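Local coordinates for protein nicotinate phosphoribosyltransferase (Saccharomyces cerevisiae, PDB 1VLP) that catalyses the ATP-dependent synthesis of nicotinate ribonucleotide from nicotinate and phosphoribosyl diphosphate, the first step from nicotinic acid to NAD, at residues E60-L65 with F115-I120; S20-D25 with E79-Y84; G135-T140 with A243-M248. One frame throughout, in Å; residues are numbered along the deposited sequence.

Interaction 1 (E60-L65 with F115-I120); sequences EAINWL and FTSEEI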
loop_
_atom_site.group_PDB
_atom_site.type_symbol
_atom_site.label_atom_id
_atom_site.label_comp_id
_atom_site.label_asym_id
_atom_site.label_seq_id
_atom_site.Cartn_x
_atom_site.Cartn_y
_atom_site.Cartn_z
ATOM N N GLU A 60 -7.955 -24.501 -11.616
ATOM C CA GLU A 60 -6.494 -24.594 -11.428
ATOM C C GLU A 60 -5.960 -23.467 -10.538
ATOM O O GLU A 60 -5.236 -23.714 -9.561
ATOM C CB GLU A 60 -5.768 -24.512 -12.762
ATOM C CG GLU A 60 -4.343 -25.089 -12.704
ATOM C CD GLU A 60 -3.670 -25.194 -14.086
ATOM O OE1 GLU A 60 -4.259 -24.752 -15.116
ATOM O OE2 GLU A 60 -2.537 -25.733 -14.125
ATOM N N ALA A 61 -6.345 -22.234 -10.876
ATOM C CA ALA A 61 -5.921 -21.044 -10.086
ATOM C C ALA A 61 -6.374 -21.152 -8.629
ATOM O O ALA A 61 -5.601 -20.870 -7.694
ATOM C CB ALA A 61 -6.484 -19.803 -10.706
ATOM N N ILE A 62 -7.622 -21.571 -8.435
ATOM C CA ILE A 62 -8.192 -21.666 -7.097
ATOM C C ILE A 62 -7.426 -22.687 -6.243
ATOM O O ILE A 62 -7.080 -22.433 -5.069
ATOM C CB ILE A 62 -9.693 -21.963 -7.184
ATOM C CG1 ILE A 62 -10.423 -20.742 -7.763
ATOM C CG2 ILE A 62 -10.274 -22.384 -5.785
ATOM C CD1 ILE A 62 -11.875 -20.992 -8.210
ATOM N N ASN A 63 -7.144 -23.842 -6.840
ATOM C CA ASN A 63 -6.441 -24.887 -6.091
ATOM C C ASN A 63 -5.022 -24.420 -5.717
ATOM O O ASN A 63 -4.559 -24.719 -4.620
ATOM C CB ASN A 63 -6.413 -26.199 -6.876
ATOM C CG ASN A 63 -7.803 -26.828 -7.015
ATOM O OD1 ASN A 63 -8.651 -26.626 -6.161
ATOM N ND2 ASN A 63 -8.024 -27.589 -8.103
ATOM N N TRP A 64 -4.329 -23.742 -6.635
ATOM C CA TRP A 64 -2.998 -23.230 -6.371
ATOM C C TRP A 64 -3.059 -22.180 -5.253
ATOM O O TRP A 64 -2.249 -22.164 -4.357
ATOM C CB TRP A 64 -2.395 -22.650 -7.655
ATOM C CG TRP A 64 -1.001 -22.175 -7.571
ATOM C CD1 TRP A 64 0.116 -22.910 -7.804
ATOM C CD2 TRP A 64 -0.563 -20.835 -7.327
ATOM N NE1 TRP A 64 1.242 -22.110 -7.700
ATOM C CE2 TRP A 64 0.845 -20.835 -7.399
ATOM C CE3 TRP A 64 -1.222 -19.630 -7.064
ATOM C CZ2 TRP A 64 1.582 -19.690 -7.251
ATOM C CZ3 TRP A 64 -0.471 -18.483 -6.921
ATOM C CH2 TRP A 64 0.903 -18.519 -7.009
ATOM N N LEU A 65 -4.060 -21.303 -5.334
ATOM C CA LEU A 65 -4.249 -20.302 -4.290
ATOM C C LEU A 65 -4.461 -20.928 -2.935
ATOM O O LEU A 65 -3.915 -20.460 -1.938
ATOM C CB LEU A 65 -5.403 -19.346 -4.643
ATOM C CG LEU A 65 -4.996 -18.265 -5.680
ATOM C CD1 LEU A 65 -6.302 -17.566 -6.177
ATOM C CD2 LEU A 65 -4.034 -17.284 -5.146
ATOM N N PHE A 115 -11.784 -18.551 2.562
ATOM C CA PHE A 115 -11.656 -18.506 1.093
ATOM C C PHE A 115 -12.569 -19.559 0.478
ATOM O O PHE A 115 -12.428 -20.779 0.722
ATOM C CB PHE A 115 -10.185 -18.745 0.738
ATOM C CG PHE A 115 -9.900 -18.892 -0.719
ATOM C CD1 PHE A 115 -10.623 -18.183 -1.704
ATOM C CD2 PHE A 115 -8.884 -19.754 -1.132
ATOM C CE1 PHE A 115 -10.286 -18.297 -3.048
ATOM C CE2 PHE A 115 -8.560 -19.890 -2.483
ATOM C CZ PHE A 115 -9.268 -19.172 -3.448
ATOM N N THR A 116 -13.588 -19.065 -0.215
ATOM C CA THR A 116 -14.502 -19.870 -0.987
ATOM C C THR A 116 -14.496 -19.341 -2.435
ATOM O O THR A 116 -13.965 -18.261 -2.762
ATOM C CB THR A 116 -15.937 -19.818 -0.381
ATOM O OG1 THR A 116 -16.387 -18.469 -0.319
ATOM C CG2 THR A 116 -15.940 -20.373 1.012
ATOM N N SER A 117 -15.144 -20.091 -3.279
ATOM C CA SER A 117 -15.293 -19.697 -4.682
ATOM C C SER A 117 -16.658 -20.106 -5.132
ATOM O O SER A 117 -17.242 -21.038 -4.562
ATOM C CB SER A 117 -14.202 -20.320 -5.551
ATOM O OG SER A 117 -14.347 -21.737 -5.617
ATOM N N GLU A 118 -17.164 -19.447 -6.174
ATOM C CA GLU A 118 -18.530 -19.635 -6.627
ATOM C C GLU A 118 -18.497 -19.609 -8.131
ATOM O O GLU A 118 -17.934 -18.693 -8.742
ATOM C CB GLU A 118 -19.430 -18.508 -6.088
ATOM C CG GLU A 118 -20.889 -18.680 -6.317
ATOM N N GLU A 119 -19.032 -20.660 -8.720
ATOM C CA GLU A 119 -19.242 -20.689 -10.159
ATOM C C GLU A 119 -20.220 -19.597 -10.568
ATOM O O GLU A 119 -21.318 -19.437 -9.986
ATOM C CB GLU A 119 -19.784 -22.039 -10.590
ATOM C CG GLU A 119 -19.494 -22.346 -12.032
ATOM C CD GLU A 119 -19.710 -23.781 -12.367
ATOM O OE1 GLU A 119 -20.266 -24.515 -11.512
ATOM O OE2 GLU A 119 -19.330 -24.176 -13.486
ATOM N N ILE A 120 -19.839 -18.873 -11.605
ATOM C CA ILE A 120 -20.552 -17.671 -11.995
ATOM C C ILE A 120 -21.809 -18.058 -12.809
ATOM O O ILE A 120 -21.732 -18.781 -13.795
ATOM C CB ILE A 120 -19.613 -16.722 -12.771
ATOM C CG1 ILE A 120 -18.532 -16.145 -11.838
ATOM C CG2 ILE A 120 -20.388 -15.584 -13.509
ATOM C CD1 ILE A 120 -17.356 -15.621 -12.651
#
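The one flat group in this contact, the ring of Phe115, has the carbonyl oxygen of Ile62 at its edge, near the ring plane, 3.9 Å from CE2. Leu65 comes to the same CE2 carbon obliquely through its CB, and Phe69, one turn further along the helix, brings a second ring to Phe115 with the planes at about 55°. The motif is a helix laid on an antiparallel sheet in the N-terminal domain: helix 59-71 runs nearly antiparallel to strand 113-120, the outermost strand on its side, with the two local axes at 173° and 10.3 Å apart at closest approach. Phenylalanine suits this position because a large, flat apolar ring can fill the space between strand and helix and touch Ile62 and Leu65; CG anti to the backbone N (chi1 173°) directs it there. Ile62 serves two strand residues with its two branches. Its CG2 methyl lies 4.1 Å from Phe115 CZ, while its CG1 arm runs on to Ser117. The alternation of the strand turns Phe115 and Ser117 to the helix and Thr116 away from it. A small serine probably lets the isoleucine come this near, and Ile62 also touches Tyr127 and Leu129 of the neighbouring strand 126-134. No hydrogen bond joins the two segments; the nearest approach is a van der Waals contact, Ile62 CD1 to Ser117 CB at 3.6 Å.

Interaction 2 (S20-D25 with E79-Y84); sequences SLLDTD and EEEIEY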
loop_
_atom_site.group_PDB
_atom_site.type_symbol
_atom_site.label_atom_id
_atom_site.label_comp_id
_atom_site.label_asym_id
_atom_site.label_seq_id
_atom_site.Cartn_x
_atom_site.Cartn_y
_atom_site.Cartn_z
ATOM N N SER A 20 8.976 -14.888 2.445
ATOM C CA SER A 20 9.375 -14.084 3.617
ATOM C C SER A 20 8.222 -13.208 4.067
ATOM O O SER A 20 7.440 -12.731 3.248
ATOM C CB SER A 20 10.615 -13.226 3.257
ATOM O OG SER A 20 10.943 -12.300 4.304
ATOM N N LEU A 21 8.127 -12.993 5.370
ATOM C CA LEU A 21 7.207 -11.982 5.882
ATOM C C LEU A 21 7.642 -10.546 5.526
ATOM O O LEU A 21 6.861 -9.606 5.671
ATOM C CB LEU A 21 7.062 -12.178 7.363
ATOM C CG LEU A 21 6.287 -13.479 7.727
ATOM C CD1 LEU A 21 6.506 -13.848 9.105
ATOM C CD2 LEU A 21 4.819 -13.313 7.478
ATOM N N LEU A 22 8.879 -10.379 5.049
ATOM C CA LEU A 22 9.326 -9.099 4.430
ATOM C C LEU A 22 8.959 -8.877 2.942
ATOM O O LEU A 22 9.241 -7.780 2.387
ATOM C CB LEU A 22 10.853 -8.988 4.555
ATOM C CG LEU A 22 11.521 -8.954 5.961
ATOM C CD1 LEU A 22 12.972 -8.534 5.874
ATOM C CD2 LEU A 22 10.765 -8.097 6.890
ATOM N N ASP A 23 8.369 -9.889 2.276
ATOM C CA ASP A 23 7.860 -9.735 0.921
ATOM C C ASP A 23 6.487 -9.063 1.021
ATOM O O ASP A 23 5.411 -9.701 0.899
ATOM C CB ASP A 23 7.802 -11.062 0.171
ATOM C CG ASP A 23 7.329 -10.882 -1.283
ATOM O OD1 ASP A 23 7.218 -9.693 -1.759
ATOM O OD2 ASP A 23 7.043 -11.916 -1.959
ATOM N N THR A 24 6.524 -7.794 1.391
ATOM C CA THR A 24 5.323 -7.010 1.666
ATOM C C THR A 24 5.715 -5.530 1.639
ATOM O O THR A 24 6.913 -5.191 1.608
ATOM C CB THR A 24 4.678 -7.339 3.065
ATOM O OG1 THR A 24 3.353 -6.797 3.116
ATOM C CG2 THR A 24 5.447 -6.760 4.191
ATOM N N ASP A 25 4.712 -4.668 1.712
ATOM C CA ASP A 25 4.947 -3.224 1.788
ATOM C C ASP A 25 5.348 -2.804 3.220
ATOM O O ASP A 25 4.722 -3.285 4.181
ATOM C CB ASP A 25 3.700 -2.442 1.351
ATOM C CG ASP A 25 3.311 -2.692 -0.141
ATOM O OD1 ASP A 25 4.135 -2.446 -1.030
ATOM O OD2 ASP A 25 2.200 -3.170 -0.396
ATOM N N GLU A 79 16.347 -14.581 11.809
ATOM C CA GLU A 79 17.277 -13.733 12.545
ATOM C C GLU A 79 17.754 -12.552 11.732
ATOM O O GLU A 79 17.794 -11.401 12.211
ATOM C CB GLU A 79 18.482 -14.597 12.971
ATOM C CG GLU A 79 19.264 -14.081 14.076
ATOM C CD GLU A 79 20.214 -15.184 14.566
ATOM O OE1 GLU A 79 21.314 -15.310 13.984
ATOM O OE2 GLU A 79 19.819 -15.967 15.467
ATOM N N GLU A 80 18.108 -12.826 10.478
ATOM C CA GLU A 80 18.626 -11.798 9.547
ATOM C C GLU A 80 17.532 -10.791 9.210
ATOM O O GLU A 80 17.783 -9.602 9.092
ATOM C CB GLU A 80 19.109 -12.482 8.262
ATOM C CG GLU A 80 19.764 -11.581 7.205
ATOM C CD GLU A 80 20.530 -12.388 6.139
ATOM O OE1 GLU A 80 21.103 -13.454 6.500
ATOM O OE2 GLU A 80 20.556 -11.963 4.952
ATOM N N GLU A 81 16.297 -11.263 9.106
ATOM C CA GLU A 81 15.173 -10.376 8.820
ATOM C C GLU A 81 14.916 -9.434 9.988
ATOM O O GLU A 81 14.689 -8.227 9.785
ATOM C CB GLU A 81 13.931 -11.179 8.484
ATOM C CG GLU A 81 14.107 -11.860 7.095
ATOM C CD GLU A 81 13.017 -12.835 6.787
ATOM O OE1 GLU A 81 12.240 -13.134 7.710
ATOM O OE2 GLU A 81 12.960 -13.290 5.609
ATOM N N ILE A 82 14.962 -9.967 11.197
ATOM C CA ILE A 82 14.729 -9.124 12.371
ATOM C C ILE A 82 15.875 -8.089 12.501
ATOM O O ILE A 82 15.653 -6.905 12.800
ATOM C CB ILE A 82 14.605 -9.975 13.621
ATOM C CG1 ILE A 82 13.322 -10.829 13.582
ATOM C CG2 ILE A 82 14.733 -9.111 14.903
ATOM C CD1 ILE A 82 12.110 -10.127 13.840
ATOM N N GLU A 83 17.093 -8.536 12.273
ATOM C CA GLU A 83 18.215 -7.593 12.254
ATOM C C GLU A 83 17.982 -6.474 11.228
ATOM O O GLU A 83 18.265 -5.311 11.522
ATOM C CB GLU A 83 19.534 -8.280 11.984
ATOM C CG GLU A 83 20.743 -7.304 12.155
ATOM C CD GLU A 83 20.634 -6.366 13.407
ATOM O OE1 GLU A 83 20.571 -6.926 14.553
ATOM O OE2 GLU A 83 20.605 -5.087 13.221
ATOM N N TYR A 84 17.527 -6.837 10.030
ATOM C CA TYR A 84 17.249 -5.854 8.986
ATOM C C TYR A 84 16.216 -4.830 9.446
ATOM O O TYR A 84 16.393 -3.620 9.234
ATOM C CB TYR A 84 16.828 -6.499 7.673
ATOM C CG TYR A 84 16.698 -5.509 6.546
ATOM C CD1 TYR A 84 17.836 -5.016 5.912
ATOM C CD2 TYR A 84 15.450 -5.063 6.099
ATOM C CE1 TYR A 84 17.751 -4.140 4.853
ATOM C CE2 TYR A 84 15.362 -4.139 5.073
ATOM C CZ TYR A 84 16.513 -3.664 4.458
ATOM O OH TYR A 84 16.439 -2.767 3.397
HETATM O O HOH W 1 9.980 -14.446 6.889
#
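Ser20 and Glu81 form the polar half of this buried contact, in which an ST turn, within a type I beta turn from Ser20 to Asp23, meets the first turns of helix 79-88. The serine hydroxyl works in both directions. As donor, Ser20 OG gives a 2.6 Å hydrogen bond to Glu81 OE2, arriving from above the carboxylate plane, 62° out of it. As acceptor, it takes the backbone N-H of Leu22 at 2.9 Å, which closes the ST turn. With OG anti to the backbone N of Ser20 (chi1 173°), one hydroxyl can serve both partners, a task that suits serine at the start of a tight turn.

Water adds a second link: it accepts from Leu21 N and can donate to Glu81 OE1, 2.7 Å away. That same oxygen also accepts from the backbone N of Thr78, just before the helix. Both carboxylate oxygens are therefore engaged, which probably helps to fix the rotation of the group in its buried setting.

The apolar contacts use the rest of the glutamate. Its chain is extended beyond CG, and the leucine and glutamate side chains lie alongside each other, pointing opposite ways, so that the methylenes face Leu22 while the carboxylate is carried on to Ser20. Leucine fits because its branched end also reaches Tyr84, whose ring packs in turn on helix 228-234. Leu22 CD1 thus lies between two helix residues, 3.7 Å from Glu81 CG and 4.3 Å from Tyr84 CD2.

Interaction 3 (G135-T140 with A243-M248); sequences GSWKDT and AHEWVM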
loop_
_atom_site.group_PDB
_atom_site.type_symbol
_atom_site.label_atom_id
_atom_site.label_comp_id
_atom_site.label_asym_id
_atom_site.label_seq_id
_atom_site.Cartn_x
_atom_site.Cartn_y
_atom_site.Cartn_z
ATOM N N GLY A 135 -10.267 -11.659 12.495
ATOM C CA GLY A 135 -9.597 -11.995 13.774
ATOM C C GLY A 135 -9.082 -10.762 14.455
ATOM O O GLY A 135 -9.473 -9.639 14.082
ATOM N N SER A 136 -8.187 -10.927 15.436
ATOM C CA SER A 136 -7.564 -9.778 16.069
ATOM C C SER A 136 -6.810 -8.984 15.012
ATOM O O SER A 136 -6.221 -9.514 14.101
ATOM C CB SER A 136 -6.628 -10.230 17.216
ATOM O OG SER A 136 -6.259 -9.173 18.078
ATOM N N TRP A 137 -6.813 -7.674 15.170
ATOM C CA TRP A 137 -6.167 -6.795 14.211
ATOM C C TRP A 137 -4.670 -7.139 14.058
ATOM O O TRP A 137 -4.210 -7.210 12.943
ATOM C CB TRP A 137 -6.429 -5.345 14.598
ATOM C CG TRP A 137 -6.267 -4.315 13.489
ATOM C CD1 TRP A 137 -6.031 -4.541 12.167
ATOM C CD2 TRP A 137 -6.427 -2.902 13.622
ATOM N NE1 TRP A 137 -6.006 -3.389 11.481
ATOM C CE2 TRP A 137 -6.257 -2.348 12.333
ATOM C CE3 TRP A 137 -6.684 -2.037 14.707
ATOM C CZ2 TRP A 137 -6.297 -0.958 12.109
ATOM C CZ3 TRP A 137 -6.733 -0.672 14.467
ATOM C CH2 TRP A 137 -6.555 -0.148 13.179
ATOM N N LYS A 138 -3.961 -7.435 15.148
ATOM C CA LYS A 138 -2.543 -7.838 15.085
ATOM C C LYS A 138 -2.300 -9.184 14.379
ATOM O O LYS A 138 -1.196 -9.427 13.913
ATOM C CB LYS A 138 -1.901 -7.899 16.468
ATOM C CG LYS A 138 -2.306 -9.025 17.331
ATOM C CD LYS A 138 -1.752 -8.805 18.746
ATOM C CE LYS A 138 -2.091 -9.947 19.659
ATOM N NZ LYS A 138 -3.531 -10.046 20.005
ATOM N N ASP A 139 -3.319 -10.028 14.329
ATOM C CA ASP A 139 -3.269 -11.335 13.649
ATOM C C ASP A 139 -3.633 -11.252 12.177
ATOM O O ASP A 139 -3.415 -12.235 11.427
ATOM C CB ASP A 139 -4.245 -12.344 14.285
ATOM C CG ASP A 139 -3.780 -12.856 15.627
ATOM O OD1 ASP A 139 -2.624 -12.634 15.994
ATOM O OD2 ASP A 139 -4.601 -13.473 16.326
ATOM N N THR A 140 -4.260 -10.151 11.749
ATOM C CA THR A 140 -4.833 -10.067 10.406
ATOM C C THR A 140 -4.179 -9.041 9.477
ATOM O O THR A 140 -4.247 -9.169 8.205
ATOM C CB THR A 140 -6.364 -9.814 10.478
ATOM O OG1 THR A 140 -6.612 -8.611 11.155
ATOM C CG2 THR A 140 -7.038 -10.970 11.208
ATOM N N ALA A 243 -1.199 4.119 6.551
ATOM C CA ALA A 243 -2.188 3.726 5.546
ATOM C C ALA A 243 -3.578 4.180 6.011
ATOM O O ALA A 243 -3.747 4.498 7.179
ATOM C CB ALA A 243 -2.199 2.201 5.356
ATOM N N HIS A 244 -4.548 4.193 5.113
ATOM C CA HIS A 244 -5.938 4.573 5.481
ATOM C C HIS A 244 -6.481 3.740 6.599
ATOM O O HIS A 244 -7.237 4.261 7.417
ATOM C CB HIS A 244 -6.913 4.510 4.306
ATOM C CG HIS A 244 -6.596 5.450 3.188
ATOM N ND1 HIS A 244 -6.728 6.817 3.297
ATOM C CD2 HIS A 244 -6.101 5.212 1.946
ATOM C CE1 HIS A 244 -6.356 7.376 2.152
ATOM N NE2 HIS A 244 -5.978 6.419 1.315
ATOM N N GLU A 245 -6.081 2.462 6.651
ATOM C CA GLU A 245 -6.695 1.531 7.598
ATOM C C GLU A 245 -6.452 1.947 9.052
ATOM O O GLU A 245 -7.286 1.711 9.922
ATOM C CB GLU A 245 -6.291 0.087 7.285
ATOM C CG GLU A 245 -4.952 -0.318 7.556
ATOM C CD GLU A 245 -4.741 -1.872 7.357
ATOM O OE1 GLU A 245 -5.435 -2.637 8.067
ATOM O OE2 GLU A 245 -3.847 -2.252 6.610
ATOM N N TRP A 246 -5.378 2.711 9.294
ATOM C CA TRP A 246 -5.106 3.267 10.610
ATOM C C TRP A 246 -6.185 4.181 11.084
ATOM O O TRP A 246 -6.818 3.885 12.095
ATOM C CB TRP A 246 -3.723 3.942 10.650
ATOM C CG TRP A 246 -3.355 4.424 11.998
ATOM C CD1 TRP A 246 -3.108 5.721 12.349
ATOM C CD2 TRP A 246 -3.150 3.644 13.188
ATOM N NE1 TRP A 246 -2.789 5.791 13.662
ATOM C CE2 TRP A 246 -2.799 4.548 14.213
ATOM C CE3 TRP A 246 -3.232 2.268 13.494
ATOM C CZ2 TRP A 246 -2.539 4.133 15.530
ATOM C CZ3 TRP A 246 -2.974 1.861 14.791
ATOM C CH2 TRP A 246 -2.633 2.773 15.783
ATOM N N VAL A 247 -6.436 5.311 10.417
ATOM C CA VAL A 247 -7.497 6.196 10.962
ATOM C C VAL A 247 -8.896 5.579 10.855
ATOM O O VAL A 247 -9.730 5.872 11.682
ATOM C CB VAL A 247 -7.488 7.683 10.443
ATOM C CG1 VAL A 247 -7.896 7.781 9.025
ATOM C CG2 VAL A 247 -8.410 8.586 11.358
HETATM N N MSE A 248 -9.136 4.774 9.825
HETATM C CA MSE A 248 -10.436 4.016 9.667
HETATM C C MSE A 248 -10.653 3.158 10.883
HETATM O O MSE A 248 -11.728 3.206 11.480
HETATM C CB MSE A 248 -10.426 3.183 8.396
HETATM C CG MSE A 248 -10.381 3.951 7.092
HETATM SE SE MSE A 248 -10.175 2.747 5.587
HETATM C CE MSE A 248 -11.865 1.783 5.701
#
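Glu245 meets the indole of Trp137 first: its OE1 lies at the ring edge, in plane, 3.5 Å from NE1. The stronger partners of this buried carboxylate are elsewhere, Tyr46 OH bonding to OE1 and Lys28 forming a salt bridge with OE2. Glutamate suits the place because its extended chain carries the charge past the indole to these groups. The carbonyl O of Glu245 lies 3.6 Å from Trp137 CZ2. At Trp246 the two indole side chains run roughly perpendicular to each other, Trp246 CE3 4.1 Å from Trp137 CH2. Trp246 NE1 is bonded to Ala264 O, and Trp268 meets its ring edge-to-face. Tryptophan suits position 137 because its long, flat indole spans to both residues while NE1 still bonds weakly to Tyr46 OH. An alanine in place of Trp137 would probably leave a gap beside Trp246 CE3 and the Glu245 carbonyl and take from Tyr46 OH its weak N-H partner. The contact joins the N-terminal domain to helix 244-254 of the barrel-like domain of a type II phosphoribosyltransferase: the side chain of Glu245 lies about 4 Å from that of Tyr27, which probably binds nicotinate, and the preceding His244, unmodified here, is probably autophosphorylated.

Interactions 1 and 2 interleave along the chain, in the order 20-25, 60-65, 79-84, 115-120, and both close before interaction 3 opens. Their centres are about 29 Å apart, and interaction 3 is centred about 26 Å from the centre of the first and about 20 Å from that of the second; none touches another. The consecutive helices 59-71 and 79-88 carry one segment each of interactions 1 and 2, and helix 144-159 receives side chains from segments 60-65 and 20-25. Strand 126-134 leads from the edge strand of interaction 1 to the turn of interaction 3, against which helix 26-38 packs. The first two contacts tie the N-terminal region together; the third joins it to the later, TIM-barrel-type region.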